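Local coordinates for protein 4-amino-4-deoxy-L-arabinose transferase or related glycosyltransferases of PMT family (Cupriavidus metallidurans, PDB 5EZM) that probably transfers 4-amino-4-deoxy-L-arabinose from an undecaprenyl phosphate carrier to lipid A, as a zinc-binding membrane glycosyltransferase of the GT-C fold, at residues A[77-82]-A[518-523]; A[545-550]-A[566-571]. All blocks are in the same frame, centred on the assembly; numbering follows the deposited sequence.

Contact 1. Residues A[77-82]-A[518-523]; sequences TIRYNA and PQRVVP
Arg-79 and Arg-520 lay their guanidinium groups one on the other where a two-stranded antiparallel hairpin (strands 79-80 and 83-84) of this GT-C glycosyltransferase meets a loop of the C-terminal domain. The group centres are 4.5 Å apart and the planes only 21° from parallel, although the two side chains come in at about a right angle to each other. NH1 of Arg-79 sits over the centre of the Arg-520 group, 4.1 Å from Arg-520 CZ. OE1 of Glu-517 makes a salt bridge with Arg-79 NH1 and a long, weak ion pair with Arg-520 NE, and its negative charge probably offsets the closeness of the two positive groups.

The tighter part lies at the turn of the hairpin. The carbonyl O of Ala-82 accepts a hydrogen bond from Arg-79 NH1 at 2.9 Å; the N-H···O angle of 131° is well bent, and the donor stands above the carbonyl plane. Arg-520 NE comes to 3.1 Å of the same oxygen, Ala-82 O. Glu-68 of helix 58-72 accepts hydrogen bonds from the backbone N of Asn-81 and of Ala-82, one to each carboxylate oxygen.

Toward solvent the contact thins out. Arg-520 is exposed and reaches across from the loop with its side chain alone, bent at its third torsion (chi3 70°), while the nearest CA atoms, those of Ala-82 and Arg-520, stay 7.8 Å apart. At the edge of its guanidinium, and in its plane, NH2 of Arg-520 meets the methyl CB of Ala-82 at 3.7 Å.

Contact 2. Residues A[545-550]-A[566-571]; sequences DTYLAL and VVVANV
Tyr-547 reaches from helix 544-550 to Val-566 and Val-568 on strand 566-569, packing a short helix against the five-stranded mixed sheet of the C-terminal domain. One side of the phenol ring does the touching: Tyr-547 CD1 lies 4.0 Å from CG1 of Val-566, and Tyr-547 CE1 is 3.9 Å from CG1 of Val-568. The same methyl of Val-568 also reaches Tyr-547 CD1, so it spans one side of the ring while Val-566 meets it nearer the CB end. The contact is wholly apolar, and both methyls approach the ring obliquely. The same tyrosine side chain also packs on Met-542 and Val-558 of the flanking strands and on Met-556 of a loop.

With CG of Tyr-547 opposite the backbone N (chi1 177°), the ring is carried out from the helix toward the sheet. Val-566 and Val-568 are alternate residues of the strand and direct their side chains to the helix, whereas Val-567 between them turns to the other side and packs on Val-541.

Farther out, backbone hydrogen bonds join Val-566 to Met-542 and Val-568 to Ala-540 on one side of the strand, and Val-567 to Val-559 on the other. These bonds hold the strand in the sheet, with Val-566 and Val-568 on its helix-facing side. The helix keeps its own shape through the bonds Ala-549 N to Asp-545 O and Leu-550 N to Thr-546 O, and Thr-546 OG1 is hydrogen-bonded to Ser-543 OG.

In the fold
Contact 1 comes first along the chain and spans far more of it, bringing the hairpin near residue 80 up against the loop at 518-523; contact 2 follows and joins segments only 16 residues apart. Their centres are 22 Å apart, their nearest atoms about 10 Å, and they do not touch. Helix 525-534 follows segment 518-523 in the chain and touches both contacts' segments, at Val-522 in one and at Leu-550 and Val-568 in the other. Contact 1 therefore ties the C-terminal domain to the hairpin, with the side chain of Arg-79 about 12 Å from that of the zinc ligand Glu-87, whereas contact 2 belongs to the interior of that domain, away from the annotated sites.

Contact 1. Residues A[77-82]-A[518-523]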
loop_
_atom_site.group_PDB
_atom_site.type_symbol
_atom_site.label_atom_id
_atom_site.label_comp_id
_atom_site.label_asym_id
_atom_site.label_seq_id
_atom_site.Cartn_x
_atom_site.Cartn_y
_atom_site.Cartn_z
ATOM N N THR A 77 -14.591 14.506 9.135
ATOM C CA THR A 77 -15.607 13.527 8.759
ATOM C C THR A 77 -15.240 12.952 7.397
ATOM O O THR A 77 -15.509 13.560 6.358
ATOM C CB THR A 77 -16.990 14.169 8.747
ATOM O OG1 THR A 77 -17.194 14.876 9.979
ATOM C CG2 THR A 77 -18.074 13.106 8.596
ATOM N N ILE A 78 -14.616 11.771 7.406
ATOM C CA ILE A 78 -14.221 11.110 6.169
ATOM C C ILE A 78 -15.463 10.685 5.394
ATOM O O ILE A 78 -16.426 10.156 5.965
ATOM C CB ILE A 78 -13.318 9.903 6.477
ATOM C CG1 ILE A 78 -12.063 10.350 7.223
ATOM C CG2 ILE A 78 -12.938 9.170 5.203
ATOM C CD1 ILE A 78 -11.218 9.196 7.724
ATOM N N ARG A 79 -15.450 10.921 4.084
ATOM C CA ARG A 79 -16.569 10.564 3.226
ATOM C C ARG A 79 -16.077 9.877 1.961
ATOM O O ARG A 79 -15.025 10.226 1.415
ATOM C CB ARG A 79 -17.408 11.793 2.864
ATOM C CG ARG A 79 -18.222 12.327 4.027
ATOM C CD ARG A 79 -19.235 13.368 3.586
ATOM N NE ARG A 79 -19.986 13.884 4.724
ATOM C CZ ARG A 79 -21.143 13.383 5.143
ATOM N NH1 ARG A 79 -21.689 12.354 4.509
ATOM N NH2 ARG A 79 -21.755 13.911 6.194
ATOM N N TYR A 80 -16.845 8.889 1.508
ATOM C CA TYR A 80 -16.562 8.148 0.284
ATOM C C TYR A 80 -17.832 8.173 -0.555
ATOM O O TYR A 80 -18.850 7.586 -0.166
ATOM C CB TYR A 80 -16.123 6.712 0.592
ATOM C CG TYR A 80 -15.615 5.926 -0.601
ATOM C CD1 TYR A 80 -14.991 6.560 -1.666
ATOM C CD2 TYR A 80 -15.770 4.547 -0.662
ATOM C CE1 TYR A 80 -14.523 5.840 -2.758
ATOM C CE2 TYR A 80 -15.311 3.819 -1.751
ATOM C CZ TYR A 80 -14.688 4.470 -2.798
ATOM O OH TYR A 80 -14.230 3.751 -3.885
ATOM N N ASN A 81 -17.772 8.865 -1.694
ATOM C CA ASN A 81 -18.941 9.111 -2.536
ATOM C C ASN A 81 -20.046 9.797 -1.732
ATOM O O ASN A 81 -21.201 9.364 -1.714
ATOM C CB ASN A 81 -19.429 7.817 -3.187
ATOM C CG ASN A 81 -18.389 7.217 -4.118
ATOM O OD1 ASN A 81 -18.284 7.607 -5.282
ATOM N ND2 ASN A 81 -17.604 6.274 -3.606
ATOM N N ALA A 82 -19.658 10.872 -1.042
ATOM C CA ALA A 82 -20.558 11.740 -0.292
ATOM C C ALA A 82 -21.113 11.044 0.945
ATOM O O ALA A 82 -21.885 11.644 1.699
ATOM C CB ALA A 82 -21.701 12.243 -1.182
ATOM N N PRO A 518 -29.848 8.575 5.031
ATOM C CA PRO A 518 -30.608 7.953 3.936
ATOM C C PRO A 518 -31.117 8.933 2.891
ATOM O O PRO A 518 -31.550 8.489 1.820
ATOM C CB PRO A 518 -31.772 7.273 4.665
ATOM C CG PRO A 518 -31.959 8.091 5.897
ATOM C CD PRO A 518 -30.586 8.542 6.306
ATOM N N GLN A 519 -31.082 10.238 3.155
ATOM C CA GLN A 519 -31.518 11.225 2.176
ATOM C C GLN A 519 -30.503 11.445 1.060
ATOM O O GLN A 519 -30.749 12.273 0.176
ATOM C CB GLN A 519 -31.820 12.558 2.868
ATOM C CG GLN A 519 -33.030 12.508 3.790
ATOM C CD GLN A 519 -33.403 13.870 4.345
ATOM O OE1 GLN A 519 -32.684 14.850 4.151
ATOM N NE2 GLN A 519 -34.534 13.936 5.038
ATOM N N ARG A 520 -29.382 10.726 1.076
ATOM C CA ARG A 520 -28.345 10.850 0.062
ATOM C C ARG A 520 -28.212 9.592 -0.787
ATOM O O ARG A 520 -27.254 9.475 -1.562
ATOM C CB ARG A 520 -27.003 11.174 0.723
ATOM C CG ARG A 520 -27.091 12.204 1.836
ATOM C CD ARG A 520 -25.777 12.307 2.595
ATOM N NE ARG A 520 -24.719 12.914 1.794
ATOM C CZ ARG A 520 -24.287 14.162 1.953
ATOM N NH1 ARG A 520 -24.820 14.932 2.892
ATOM N NH2 ARG A 520 -23.320 14.636 1.180
ATOM N N VAL A 521 -29.151 8.658 -0.669
ATOM C CA VAL A 521 -29.004 7.323 -1.240
ATOM C C VAL A 521 -30.386 6.787 -1.595
ATOM O O VAL A 521 -31.369 7.058 -0.899
ATOM C CB VAL A 521 -28.250 6.401 -0.251
ATOM C CG1 VAL A 521 -28.664 4.950 -0.405
ATOM C CG2 VAL A 521 -26.748 6.544 -0.439
ATOM N N VAL A 522 -30.465 6.048 -2.696
ATOM C CA VAL A 522 -31.670 5.314 -3.065
ATOM C C VAL A 522 -31.624 3.965 -2.350
ATOM O O VAL A 522 -30.660 3.209 -2.548
ATOM C CB VAL A 522 -31.779 5.127 -4.583
ATOM C CG1 VAL A 522 -33.177 4.659 -4.962
ATOM C CG2 VAL A 522 -31.425 6.420 -5.305
ATOM N N PRO A 523 -32.622 3.629 -1.526
ATOM C CA PRO A 523 -32.504 2.409 -0.709
ATOM C C PRO A 523 -32.472 1.132 -1.526
ATOM O O PRO A 523 -31.650 0.251 -1.252
ATOM C CB PRO A 523 -33.746 2.467 0.194
ATOM C CG PRO A 523 -34.250 3.870 0.099
ATOM C CD PRO A 523 -33.879 4.343 -1.266
#

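Contact 2. Residues A[545-550]-A[566-571]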
loop_
_atom_site.group_PDB
_atom_site.type_symbol
_atom_site.label_atom_id
_atom_site.label_comp_id
_atom_site.label_asym_id
_atom_site.label_seq_id
_atom_site.Cartn_x
_atom_site.Cartn_y
_atom_site.Cartn_z
ATOM N N ASP A 545 -24.647 -7.606 -16.283
ATOM C CA ASP A 545 -25.741 -8.455 -15.821
ATOM C C ASP A 545 -26.834 -7.638 -15.146
ATOM O O ASP A 545 -28.018 -7.986 -15.240
ATOM C CB ASP A 545 -25.211 -9.531 -14.874
ATOM C CG ASP A 545 -24.354 -10.567 -15.583
ATOM O OD1 ASP A 545 -24.724 -10.984 -16.704
ATOM O OD2 ASP A 545 -23.311 -10.964 -15.020
ATOM N N THR A 546 -26.465 -6.549 -14.466
ATOM C CA THR A 546 -27.476 -5.657 -13.908
ATOM C C THR A 546 -28.265 -4.967 -15.014
ATOM O O THR A 546 -29.488 -4.815 -14.908
ATOM C CB THR A 546 -26.825 -4.624 -12.986
ATOM O OG1 THR A 546 -26.199 -5.292 -11.885
ATOM C CG2 THR A 546 -27.865 -3.657 -12.446
ATOM N N TYR A 547 -27.583 -4.547 -16.084
ATOM C CA TYR A 547 -28.281 -3.936 -17.210
ATOM C C TYR A 547 -29.262 -4.911 -17.842
ATOM O O TYR A 547 -30.386 -4.535 -18.186
ATOM C CB TYR A 547 -27.279 -3.444 -18.256
ATOM C CG TYR A 547 -27.937 -2.858 -19.489
ATOM C CD1 TYR A 547 -28.268 -1.510 -19.545
ATOM C CD2 TYR A 547 -28.235 -3.652 -20.596
ATOM C CE1 TYR A 547 -28.878 -0.967 -20.664
ATOM C CE2 TYR A 547 -28.845 -3.120 -21.718
ATOM C CZ TYR A 547 -29.162 -1.774 -21.747
ATOM O OH TYR A 547 -29.767 -1.228 -22.857
ATOM N N LEU A 548 -28.849 -6.168 -18.018
ATOM C CA LEU A 548 -29.749 -7.155 -18.602
ATOM C C LEU A 548 -30.883 -7.509 -17.649
ATOM O O LEU A 548 -31.979 -7.873 -18.093
ATOM C CB LEU A 548 -28.965 -8.406 -18.997
ATOM C CG LEU A 548 -29.735 -9.448 -19.805
ATOM C CD1 LEU A 548 -30.443 -8.784 -20.970
ATOM C CD2 LEU A 548 -28.800 -10.542 -20.294
ATOM N N ALA A 549 -30.644 -7.400 -16.339
ATOM C CA ALA A 549 -31.699 -7.669 -15.369
ATOM C C ALA A 549 -32.725 -6.541 -15.336
ATOM O O ALA A 549 -33.921 -6.787 -15.145
ATOM C CB ALA A 549 -31.088 -7.889 -13.986
ATOM N N LEU A 550 -32.279 -5.298 -15.520
ATOM C CA LEU A 550 -33.163 -4.139 -15.502
ATOM C C LEU A 550 -33.722 -3.789 -16.873
ATOM O O LEU A 550 -34.603 -2.925 -16.961
ATOM C CB LEU A 550 -32.429 -2.914 -14.942
ATOM C CG LEU A 550 -32.403 -2.671 -13.431
ATOM C CD1 LEU A 550 -31.590 -3.726 -12.703
ATOM C CD2 LEU A 550 -31.856 -1.284 -13.138
ATOM N N VAL A 566 -21.494 -0.782 -17.532
ATOM C CA VAL A 566 -22.378 -0.138 -18.494
ATOM C C VAL A 566 -22.849 1.165 -17.865
ATOM O O VAL A 566 -23.267 1.180 -16.698
ATOM C CB VAL A 566 -23.578 -1.034 -18.856
ATOM C CG1 VAL A 566 -24.428 -0.383 -19.939
ATOM C CG2 VAL A 566 -23.112 -2.414 -19.283
ATOM N N VAL A 567 -22.769 2.252 -18.628
ATOM C CA VAL A 567 -23.130 3.586 -18.161
ATOM C C VAL A 567 -24.246 4.108 -19.051
ATOM O O VAL A 567 -24.054 4.272 -20.267
ATOM C CB VAL A 567 -21.930 4.544 -18.169
ATOM C CG1 VAL A 567 -22.344 5.907 -17.630
ATOM C CG2 VAL A 567 -20.782 3.961 -17.356
ATOM N N VAL A 568 -25.400 4.388 -18.444
ATOM C CA VAL A 568 -26.623 4.700 -19.168
ATOM C C VAL A 568 -27.177 6.038 -18.688
ATOM O O VAL A 568 -26.741 6.598 -17.681
ATOM C CB VAL A 568 -27.684 3.595 -19.002
ATOM C CG1 VAL A 568 -27.132 2.256 -19.469
ATOM C CG2 VAL A 568 -28.126 3.511 -17.552
ATOM N N ALA A 569 -28.160 6.541 -19.435
ATOM C CA ALA A 569 -28.913 7.734 -19.071
ATOM C C ALA A 569 -30.401 7.463 -19.263
ATOM O O ALA A 569 -30.796 6.542 -19.985
ATOM C CB ALA A 569 -28.485 8.951 -19.899
ATOM N N ASN A 570 -31.231 8.264 -18.593
ATOM C CA ASN A 570 -32.679 8.101 -18.667
ATOM C C ASN A 570 -33.334 9.033 -19.674
ATOM O O ASN A 570 -34.561 9.012 -19.809
ATOM C CB ASN A 570 -33.321 8.298 -17.287
ATOM C CG ASN A 570 -33.062 9.669 -16.703
ATOM O OD1 ASN A 570 -32.216 10.421 -17.191
ATOM N ND2 ASN A 570 -33.782 9.995 -15.634
ATOM N N VAL A 571 -32.554 9.847 -20.379
ATOM C CA VAL A 571 -33.047 10.652 -21.486
ATOM C C VAL A 571 -32.161 10.383 -22.696
ATOM O O VAL A 571 -30.941 10.236 -22.564
ATOM C CB VAL A 571 -33.085 12.155 -21.136
ATOM C CG1 VAL A 571 -34.044 12.403 -19.984
ATOM C CG2 VAL A 571 -31.708 12.658 -20.780
#